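PDB 2W7Y: probable sugar ABC transporter, sugar-binding protein from Streptococcus pneumoniae, which binds the blood group A-trisaccharide and probably delivers such glycans to an ABC transporter for uptake into the cell. Local coordinates for residues 41-46 with 78-83; 242-247 with 413-418; 300-305 with 381-386. All blocks are in the same frame, centred on the assembly; numbering follows the deposited sequence.

Contact 1 (41-46 with 78-83); sequences EFYHGY and KPTPVN. With FUC (alpha-L-fucopyranose), chain C; GAL (beta-D-galactopyranose), chain B.
Phe42 and His44 pair with Lys78 to Val82 in parallel register through four backbone hydrogen bonds, the last from just beyond strand 78-81. Phe42 N gives to Lys78 O at 2.7 Å and Phe42 O takes from Thr80 N. His44 N gives to Thr80 O at 3.2 Å, the longest of the four, and Val82 N closes the ladder on His44 O.

His44 and Pro81 lie side by side. Pro81 CA stands over one face of the His44 ring, 3.9 Å from its centroid, a CH-pi contact. His44 CG lies between the backbone N and the carbonyl carbon (chi1 66°), which lays the ring alongside Pro81. Pro79 CB meets the ring edge. On the side of the sheet that carries Tyr43 and Thr80, Tyr43 CD2 touches Thr80 CB. Val82 CG2 meets the Tyr43 ring edge, 3.8 Å from Tyr43 CD2.

The strand end reaches the sugar. FUC O4 donates to Gly45 O at 2.7 Å. FUC C6 stands over the centre of one Tyr46 ring face, 3.7 Å from its plane. Tyr46 OH and GAL O1 share a hydrogen bond of 2.6 Å.

Strand 76-81 is outermost, and strand 102-104 flanks strand 39-44 on its other side. Helix 54-69 packs against His44 and Tyr46, helix 86-94 against Tyr43 and Val82.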
loop_
_atom_site.group_PDB
_atom_site.type_symbol
_atom_site.label_atom_id
_atom_site.label_comp_id
_atom_site.label_asym_id
_atom_site.label_seq_id
_atom_site.Cartn_x
_atom_site.Cartn_y
_atom_site.Cartn_z
ATOM N N GLU A 41 23.774 -4.305 -6.792
ATOM C CA GLU A 41 22.943 -5.099 -5.887
ATOM C C GLU A 41 21.513 -4.556 -5.814
ATOM O O GLU A 41 21.298 -3.391 -5.478
ATOM C CB GLU A 41 23.586 -5.180 -4.488
ATOM C CG GLU A 41 23.685 -3.847 -3.732
ATOM C CD GLU A 41 24.542 -3.901 -2.466
ATOM O OE1 GLU A 41 24.565 -2.888 -1.723
ATOM O OE2 GLU A 41 25.194 -4.941 -2.218
ATOM N N PHE A 42 20.541 -5.405 -6.142
ATOM C CA PHE A 42 19.136 -5.005 -6.130
ATOM C C PHE A 42 18.336 -5.773 -5.082
ATOM O O PHE A 42 18.150 -6.981 -5.197
ATOM C CB PHE A 42 18.512 -5.127 -7.535
ATOM C CG PHE A 42 17.000 -5.108 -7.546
ATOM C CD1 PHE A 42 16.289 -4.013 -7.044
ATOM C CD2 PHE A 42 16.287 -6.186 -8.058
ATOM C CE1 PHE A 42 14.890 -3.995 -7.046
ATOM C CE2 PHE A 42 14.890 -6.178 -8.070
ATOM C CZ PHE A 42 14.189 -5.077 -7.564
ATOM N N TYR A 43 17.864 -5.059 -4.064
ATOM C CA TYR A 43 17.093 -5.665 -2.982
ATOM C C TYR A 43 15.584 -5.569 -3.223
ATOM O O TYR A 43 15.064 -4.496 -3.533
ATOM C CB TYR A 43 17.484 -5.055 -1.625
ATOM C CG TYR A 43 18.940 -5.276 -1.277
ATOM C CD1 TYR A 43 19.903 -4.317 -1.593
ATOM C CD2 TYR A 43 19.358 -6.457 -0.662
ATOM C CE1 TYR A 43 21.243 -4.522 -1.297
ATOM C CE2 TYR A 43 20.700 -6.673 -0.363
ATOM C CZ TYR A 43 21.638 -5.702 -0.683
ATOM O OH TYR A 43 22.970 -5.905 -0.385
ATOM N N HIS A 44 14.902 -6.706 -3.082
ATOM C CA HIS A 44 13.440 -6.800 -3.207
ATOM C C HIS A 44 12.862 -7.789 -2.185
ATOM O O HIS A 44 13.605 -8.564 -1.584
ATOM C CB HIS A 44 13.048 -7.207 -4.629
ATOM C CG HIS A 44 13.481 -8.590 -5.003
ATOM N ND1 HIS A 44 14.705 -8.858 -5.580
ATOM C CD2 HIS A 44 12.853 -9.784 -4.880
ATOM C CE1 HIS A 44 14.813 -10.157 -5.796
ATOM N NE2 HIS A 44 13.703 -10.742 -5.382
ATOM N N GLY A 45 11.544 -7.762 -1.992
ATOM C CA GLY A 45 10.887 -8.647 -1.030
ATOM C C GLY A 45 10.146 -9.838 -1.622
ATOM O O GLY A 45 9.316 -10.454 -0.953
ATOM N N TYR A 46 10.446 -10.174 -2.872
ATOM C CA TYR A 46 9.828 -11.325 -3.524
ATOM C C TYR A 46 10.684 -12.578 -3.322
ATOM O O TYR A 46 11.400 -13.021 -4.220
ATOM C CB TYR A 46 9.567 -11.033 -5.005
ATOM C CG TYR A 46 8.623 -9.871 -5.240
ATOM C CD1 TYR A 46 7.244 -10.017 -5.071
ATOM C CD2 TYR A 46 9.108 -8.625 -5.625
ATOM C CE1 TYR A 46 6.375 -8.946 -5.279
ATOM C CE2 TYR A 46 8.245 -7.548 -5.842
ATOM C CZ TYR A 46 6.881 -7.715 -5.666
ATOM O OH TYR A 46 6.017 -6.656 -5.869
ATOM N N LYS A 78 22.496 -7.875 -9.881
ATOM C CA LYS A 78 22.331 -8.914 -8.867
ATOM C C LYS A 78 21.084 -8.696 -7.999
ATOM O O LYS A 78 21.113 -7.905 -7.053
ATOM C CB LYS A 78 23.595 -9.041 -8.003
ATOM C CG LYS A 78 23.550 -10.158 -6.958
ATOM C CD LYS A 78 23.539 -11.537 -7.604
ATOM C CE LYS A 78 23.286 -12.635 -6.586
ATOM N NZ LYS A 78 23.309 -13.982 -7.229
ATOM N N PRO A 79 19.983 -9.398 -8.327
ATOM C CA PRO A 79 18.796 -9.360 -7.483
ATOM C C PRO A 79 19.000 -10.184 -6.205
ATOM O O PRO A 79 19.461 -11.332 -6.260
ATOM C CB PRO A 79 17.702 -9.978 -8.365
ATOM C CG PRO A 79 18.317 -10.178 -9.728
ATOM C CD PRO A 79 19.789 -10.261 -9.506
ATOM N N THR A 80 18.669 -9.577 -5.069
ATOM C CA THR A 80 18.787 -10.216 -3.770
ATOM C C THR A 80 17.425 -10.198 -3.082
ATOM O O THR A 80 16.965 -9.141 -2.642
ATOM C CB THR A 80 19.850 -9.518 -2.885
ATOM O OG1 THR A 80 21.089 -9.428 -3.602
ATOM C CG2 THR A 80 20.077 -10.292 -1.597
ATOM N N PRO A 81 16.765 -11.370 -3.014
ATOM C CA PRO A 81 15.469 -11.499 -2.344
ATOM C C PRO A 81 15.635 -11.402 -0.831
ATOM O O PRO A 81 16.426 -12.147 -0.246
ATOM C CB PRO A 81 14.999 -12.909 -2.739
ATOM C CG PRO A 81 15.918 -13.355 -3.839
ATOM C CD PRO A 81 17.208 -12.653 -3.587
ATOM N N VAL A 82 14.899 -10.485 -0.214
ATOM C CA VAL A 82 15.006 -10.245 1.220
ATOM C C VAL A 82 13.862 -10.909 1.981
ATOM O O VAL A 82 12.687 -10.625 1.735
ATOM C CB VAL A 82 15.055 -8.725 1.544
ATOM C CG1 VAL A 82 15.001 -8.490 3.046
ATOM C CG2 VAL A 82 16.305 -8.086 0.938
ATOM N N ASN A 83 14.221 -11.806 2.897
ATOM C CA ASN A 83 13.258 -12.429 3.795
ATOM C C ASN A 83 13.257 -11.666 5.115
ATOM O O ASN A 83 14.189 -11.784 5.918
ATOM C CB ASN A 83 13.590 -13.912 4.004
ATOM C CG ASN A 83 12.480 -14.677 4.718
ATOM O OD1 ASN A 83 12.729 -15.724 5.318
ATOM N ND2 ASN A 83 11.251 -14.167 4.647
HETATM C C1 FUC C . 4.726 -6.625 -0.093
HETATM C C2 FUC C . 4.739 -7.917 0.726
HETATM C C3 FUC C . 5.151 -9.089 -0.168
HETATM C C4 FUC C . 6.523 -8.815 -0.784
HETATM C C5 FUC C . 6.488 -7.473 -1.524
HETATM C C6 FUC C . 7.853 -7.064 -2.068
HETATM O O2 FUC C . 3.459 -8.148 1.260
HETATM O O3 FUC C . 5.140 -10.308 0.543
HETATM O O4 FUC C . 7.518 -8.794 0.222
HETATM O O5 FUC C . 5.995 -6.424 -0.703
HETATM C C1 GAL B . 3.326 -5.859 -3.229
HETATM C C2 GAL B . 3.457 -5.448 -1.762
HETATM C C3 GAL B . 2.234 -4.644 -1.312
HETATM C C4 GAL B . 1.886 -3.528 -2.304
HETATM C C5 GAL B . 1.771 -4.130 -3.712
HETATM C C6 GAL B . 1.416 -3.115 -4.801
HETATM O O1 GAL B . 4.570 -6.346 -3.679
HETATM O O2 GAL B . 3.584 -6.624 -0.988
HETATM O O3 GAL B . 2.450 -4.124 -0.020
HETATM O O4 GAL B . 2.880 -2.532 -2.242
HETATM O O5 GAL B . 2.989 -4.764 -4.054
HETATM O O6 GAL B . 0.842 -3.800 -5.899
#

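Contact 2 (242-247 with 413-418)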
loop_
_atom_site.group_PDB
_atom_site.type_symbol
_atom_site.label_atom_id
_atom_site.label_comp_id
_atom_site.label_asym_id
_atom_site.label_seq_id
_atom_site.Cartn_x
_atom_site.Cartn_y
_atom_site.Cartn_z
ATOM N N ALA A 242 -11.259 11.242 13.823
ATOM C CA ALA A 242 -10.924 10.064 13.025
ATOM C C ALA A 242 -10.258 9.007 13.906
ATOM O O ALA A 242 -10.672 7.846 13.929
ATOM C CB ALA A 242 -10.014 10.453 11.864
ATOM N N LEU A 243 -9.236 9.438 14.638
ATOM C CA LEU A 243 -8.537 8.614 15.612
ATOM C C LEU A 243 -9.521 7.914 16.556
ATOM O O LEU A 243 -9.433 6.701 16.754
ATOM C CB LEU A 243 -7.567 9.498 16.401
ATOM C CG LEU A 243 -6.121 9.086 16.690
ATOM C CD1 LEU A 243 -5.428 8.421 15.490
ATOM C CD2 LEU A 243 -5.346 10.310 17.152
ATOM N N LYS A 244 -10.477 8.679 17.093
ATOM C CA LYS A 244 -11.446 8.185 18.077
ATOM C C LYS A 244 -12.476 7.205 17.497
ATOM O O LYS A 244 -12.771 6.176 18.113
ATOM C CB LYS A 244 -12.153 9.360 18.764
ATOM C CG LYS A 244 -13.041 8.957 19.930
ATOM C CD LYS A 244 -13.654 10.165 20.611
ATOM C CE LYS A 244 -14.722 9.742 21.603
ATOM N NZ LYS A 244 -15.313 10.900 22.326
HETATM N N MSE A 245 -13.019 7.541 16.328
HETATM C CA MSE A 245 -13.951 6.680 15.594
HETATM C C MSE A 245 -13.380 5.289 15.330
HETATM O O MSE A 245 -14.059 4.284 15.538
HETATM C CB MSE A 245 -14.309 7.319 14.252
HETATM C CG MSE A 245 -15.438 8.324 14.291
HETATM SE SE MSE A 245 -15.241 9.584 12.817
HETATM C CE MSE A 245 -17.117 9.858 12.341
ATOM N N VAL A 246 -12.130 5.253 14.868
ATOM C CA VAL A 246 -11.458 4.013 14.466
ATOM C C VAL A 246 -11.063 3.167 15.684
ATOM O O VAL A 246 -11.275 1.954 15.688
ATOM C CB VAL A 246 -10.232 4.304 13.546
ATOM C CG1 VAL A 246 -9.498 3.027 13.169
ATOM C CG2 VAL A 246 -10.679 5.034 12.290
HETATM N N MSE A 247 -10.516 3.819 16.710
HETATM C CA MSE A 247 -10.159 3.169 17.974
HETATM C C MSE A 247 -11.347 2.529 18.691
HETATM O O MSE A 247 -11.209 1.463 19.282
HETATM C CB MSE A 247 -9.469 4.160 18.913
HETATM C CG MSE A 247 -8.041 4.480 18.528
HETATM SE SE MSE A 247 -7.246 5.799 19.714
HETATM C CE MSE A 247 -5.397 5.634 19.131
ATOM N N ASP A 413 -8.968 3.348 27.782
ATOM C CA ASP A 413 -9.938 4.418 27.573
ATOM C C ASP A 413 -9.605 5.127 26.264
ATOM O O ASP A 413 -8.476 5.594 26.078
ATOM C CB ASP A 413 -9.914 5.405 28.743
ATOM C CG ASP A 413 -10.864 6.572 28.546
ATOM O OD1 ASP A 413 -12.093 6.368 28.614
ATOM O OD2 ASP A 413 -10.380 7.701 28.334
ATOM N N VAL A 414 -10.588 5.196 25.364
ATOM C CA VAL A 414 -10.392 5.769 24.022
ATOM C C VAL A 414 -10.017 7.255 24.059
ATOM O O VAL A 414 -9.086 7.676 23.373
ATOM C CB VAL A 414 -11.629 5.540 23.098
ATOM C CG1 VAL A 414 -11.419 6.180 21.730
ATOM C CG2 VAL A 414 -11.914 4.051 22.934
ATOM N N ASP A 415 -10.735 8.033 24.869
ATOM C CA ASP A 415 -10.506 9.476 24.981
ATOM C C ASP A 415 -9.059 9.847 25.316
ATOM O O ASP A 415 -8.446 10.659 24.618
ATOM C CB ASP A 415 -11.462 10.100 26.003
ATOM C CG ASP A 415 -12.827 10.422 25.414
ATOM O OD1 ASP A 415 -12.943 10.529 24.175
ATOM O OD2 ASP A 415 -13.789 10.579 26.194
ATOM N N GLN A 416 -8.520 9.246 26.374
ATOM C CA GLN A 416 -7.157 9.547 26.807
ATOM C C GLN A 416 -6.099 8.845 25.959
ATOM O O GLN A 416 -4.939 9.264 25.944
ATOM C CB GLN A 416 -6.964 9.264 28.306
ATOM C CG GLN A 416 -7.185 7.820 28.725
ATOM C CD GLN A 416 -7.142 7.621 30.233
ATOM O OE1 GLN A 416 -6.286 6.941 30.738
ATOM N NE2 GLN A 416 -8.063 8.214 30.922
ATOM N N LYS A 417 -6.500 7.787 25.254
ATOM C CA LYS A 417 -5.636 7.153 24.260
ATOM C C LYS A 417 -5.452 8.054 23.039
ATOM O O LYS A 417 -4.335 8.186 22.530
ATOM C CB LYS A 417 -6.175 5.783 23.837
ATOM C CG LYS A 417 -5.225 4.986 22.940
ATOM C CD LYS A 417 -3.948 4.595 23.671
ATOM C CE LYS A 417 -2.947 3.947 22.737
ATOM N NZ LYS A 417 -1.752 3.460 23.482
ATOM N N VAL A 418 -6.547 8.663 22.579
ATOM C CA VAL A 418 -6.503 9.641 21.492
ATOM C C VAL A 418 -5.538 10.776 21.856
ATOM O O VAL A 418 -4.664 11.134 21.060
ATOM C CB VAL A 418 -7.916 10.206 21.155
ATOM C CG1 VAL A 418 -7.822 11.495 20.343
ATOM C CG2 VAL A 418 -8.745 9.176 20.412
#
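Lys244 NZ and Asp415 OD1 form a salt bridge of 3.0 Å. The ammonium group meets the syn lone pair of OD1, on the side of the other carboxylate oxygen. The lysine chain is fully extended, with CG anti to the backbone N (chi1 -172°). This carries NZ along the flank of the interface to the acid. Asp415 starts out pointing away from the helix of Lys244, but its carboxylate turns back to meet the ammonium group.

The stem of the same lysine is apolar packing. Lys244 CG rests on Val414 CG1 at 3.7 Å, the two side chains crossing at about a right angle. Lys244 CB lies against Val418 CG2.

Val418 CG2 is the branch that packs against the other helix. Val418 CG2 lies 3.7 Å from Lys244 CA. Met247 is a selenomethionine, and Met247 SE is 3.8 Å from Val418 CG2. Leu243 CB is a looser neighbour, 4.2 Å from Val418 CG2. Met247 reaches out with CG anti to its carbonyl carbon (chi1 -75°) and an extended chain, which brings CE to Lys417 CG. Its CB meets Val414 CG1. Lys417 NZ has its own salt bridge, to Glu406.

Asp413 is an N-cap. Asp413 OD2 accepts from Gln416 N at 3.1 Å, capping the start of helix 414-427.

The two short helical segments run at 135° with their axes 9.6 Å apart. They belong to helices 237-252 and 414-427. Helix 394-406 packs on Val246 and Met247, and helix 207-215 on Ala242, Leu243 and Val246.

Contact 3 (300-305 with 381-386); sequences AGVAIS and AKAVVP
Parallel strands 302-306 and 383-385 meet here at one side of a mixed five-stranded sheet. Ala303 lies at the middle of the ladder. Ala303 N gives to Ala383 O and Ala303 O takes from Val385 N, each at 3.1 Å. Further on, Ser305 N gives to Val385 O at 2.8 Å. At the start of the ladder, Gly301 O receives Ala383 N at 3.3 Å. Lys382 N also lies 2.9 Å from Gly301 O, but the N-H...O angle of 121° makes this bond weak.

Gly301 and Val302 both face Tyr298, which makes a G1 beta bulge. Gly301 has the positive phi of such a bulge, 65°. The Lys382 chain runs close past the backbone of Gly301, with Lys382 CD near Ala300 O.

Side chains alternate between the two faces of the sheet. On one face Val302, Ile304, Ala383 and Val385 gather. Val385 CG2 stands between its own backbone N and carbonyl carbon, and from there it meets Ile304 CG1 at 4.1 Å. Val302 CG2 touches Ala383 CB at a similar distance. Helix 207-215 lies against this face, with Thr213 on Val302 and Ile304, and Asn212 on Val385. Pro386, just past the strand, also bonds this helix, its backbone O accepting from the side-chain amide of Asn212.

On the other face, Ala303 CB meets Ala381 CB at 3.9 Å. Val384 CG2 touches both Ala303 O and Ser305 CB, 3.5 Å from Ser305 CB. Val378 of helix 366-379 packs on Ala303, Ser305 and Val384.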
loop_
_atom_site.group_PDB
_atom_site.type_symbol
_atom_site.label_atom_id
_atom_site.label_comp_id
_atom_site.label_asym_id
_atom_site.label_seq_id
_atom_site.Cartn_x
_atom_site.Cartn_y
_atom_site.Cartn_z
ATOM N N ALA A 300 -18.637 6.450 2.747
ATOM C CA ALA A 300 -18.754 7.736 2.046
ATOM C C ALA A 300 -18.031 7.764 0.690
ATOM O O ALA A 300 -17.658 8.830 0.199
ATOM C CB ALA A 300 -18.312 8.905 2.950
ATOM N N GLY A 301 -17.860 6.585 0.089
ATOM C CA GLY A 301 -17.264 6.452 -1.240
ATOM C C GLY A 301 -15.806 6.865 -1.344
ATOM O O GLY A 301 -15.388 7.423 -2.356
ATOM N N VAL A 302 -15.030 6.574 -0.300
ATOM C CA VAL A 302 -13.608 6.915 -0.267
ATOM C C VAL A 302 -12.746 5.687 -0.569
ATOM O O VAL A 302 -13.057 4.577 -0.138
ATOM C CB VAL A 302 -13.196 7.563 1.087
ATOM C CG1 VAL A 302 -11.724 7.966 1.089
ATOM C CG2 VAL A 302 -14.065 8.779 1.387
ATOM N N ALA A 303 -11.676 5.898 -1.333
ATOM C CA ALA A 303 -10.693 4.853 -1.612
ATOM C C ALA A 303 -9.280 5.404 -1.470
ATOM O O ALA A 303 -9.076 6.617 -1.446
ATOM C CB ALA A 303 -10.909 4.266 -3.005
ATOM N N ILE A 304 -8.308 4.505 -1.353
ATOM C CA ILE A 304 -6.905 4.893 -1.297
ATOM C C ILE A 304 -6.301 4.797 -2.700
ATOM O O ILE A 304 -6.429 3.769 -3.373
ATOM C CB ILE A 304 -6.107 4.034 -0.268
ATOM C CG1 ILE A 304 -6.552 4.371 1.161
ATOM C CG2 ILE A 304 -4.601 4.260 -0.416
ATOM C CD1 ILE A 304 -6.330 3.272 2.187
ATOM N N SER A 305 -5.675 5.886 -3.142
ATOM C CA SER A 305 -4.948 5.900 -4.407
ATOM C C SER A 305 -3.657 6.679 -4.267
ATOM O O SER A 305 -3.638 7.914 -4.338
ATOM C CB SER A 305 -5.791 6.480 -5.543
ATOM O OG SER A 305 -5.169 6.231 -6.794
ATOM N N ALA A 381 -14.236 6.334 -7.261
ATOM C CA ALA A 381 -14.539 6.758 -5.896
ATOM C C ALA A 381 -14.920 8.237 -5.867
ATOM O O ALA A 381 -14.424 9.030 -6.680
ATOM C CB ALA A 381 -13.340 6.502 -4.990
ATOM N N LYS A 382 -15.811 8.595 -4.943
ATOM C CA LYS A 382 -16.217 9.986 -4.743
ATOM C C LYS A 382 -15.033 10.835 -4.286
ATOM O O LYS A 382 -14.888 11.985 -4.690
ATOM C CB LYS A 382 -17.343 10.079 -3.712
ATOM C CG LYS A 382 -18.669 9.469 -4.144
ATOM C CD LYS A 382 -19.692 9.597 -3.025
ATOM C CE LYS A 382 -20.809 8.566 -3.148
ATOM N NZ LYS A 382 -21.525 8.401 -1.844
ATOM N N ALA A 383 -14.195 10.257 -3.433
ATOM C CA ALA A 383 -12.977 10.904 -2.969
ATOM C C ALA A 383 -11.858 9.890 -2.905
ATOM O O ALA A 383 -12.076 8.719 -2.584
ATOM C CB ALA A 383 -13.189 11.547 -1.603
ATOM N N VAL A 384 -10.651 10.341 -3.209
ATOM C CA VAL A 384 -9.498 9.467 -3.172
ATOM C C VAL A 384 -8.357 10.133 -2.385
ATOM O O VAL A 384 -8.069 11.324 -2.576
ATOM C CB VAL A 384 -9.121 8.997 -4.612
ATOM C CG1 VAL A 384 -7.889 9.717 -5.170
ATOM C CG2 VAL A 384 -8.992 7.484 -4.665
ATOM N N VAL A 385 -7.755 9.369 -1.473
ATOM C CA VAL A 385 -6.675 9.854 -0.605
ATOM C C VAL A 385 -5.353 9.101 -0.836
ATOM O O VAL A 385 -5.368 7.958 -1.292
ATOM C CB VAL A 385 -7.059 9.791 0.916
ATOM C CG1 VAL A 385 -8.189 10.760 1.238
ATOM C CG2 VAL A 385 -7.418 8.372 1.350
ATOM N N PRO A 386 -4.204 9.752 -0.548
ATOM C CA PRO A 386 -2.936 9.028 -0.557
ATOM C C PRO A 386 -2.711 8.327 0.785
ATOM O O PRO A 386 -3.441 8.581 1.745
ATOM C CB PRO A 386 -1.904 10.139 -0.767
ATOM C CG PRO A 386 -2.510 11.336 -0.122
ATOM C CD PRO A 386 -4.016 11.182 -0.222
#

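In the fold
Along the chain, contact 1 closes first. Contact 2 opens next, and both segments of contact 3 come before the second segment of contact 2. Contacts 1 and 3 belong to two different sheets, with centres about 32 Å apart on opposite sides of the chain's centre. The glycan lies between them. Contact 1 touches it directly, while the Ile304 side chain of contact 3 is about 9 Å from its 2-acetamido-2-deoxy-alpha-D-galactopyranose unit. This agrees with the two-lobed form of solute-binding proteins, in which the ligand sits in the cleft. Contact 2 is more remote, about 39 Å from contact 1 and about 22 Å from contact 3, centre to centre. Helix 207-215 packs against both contacts 2 and 3.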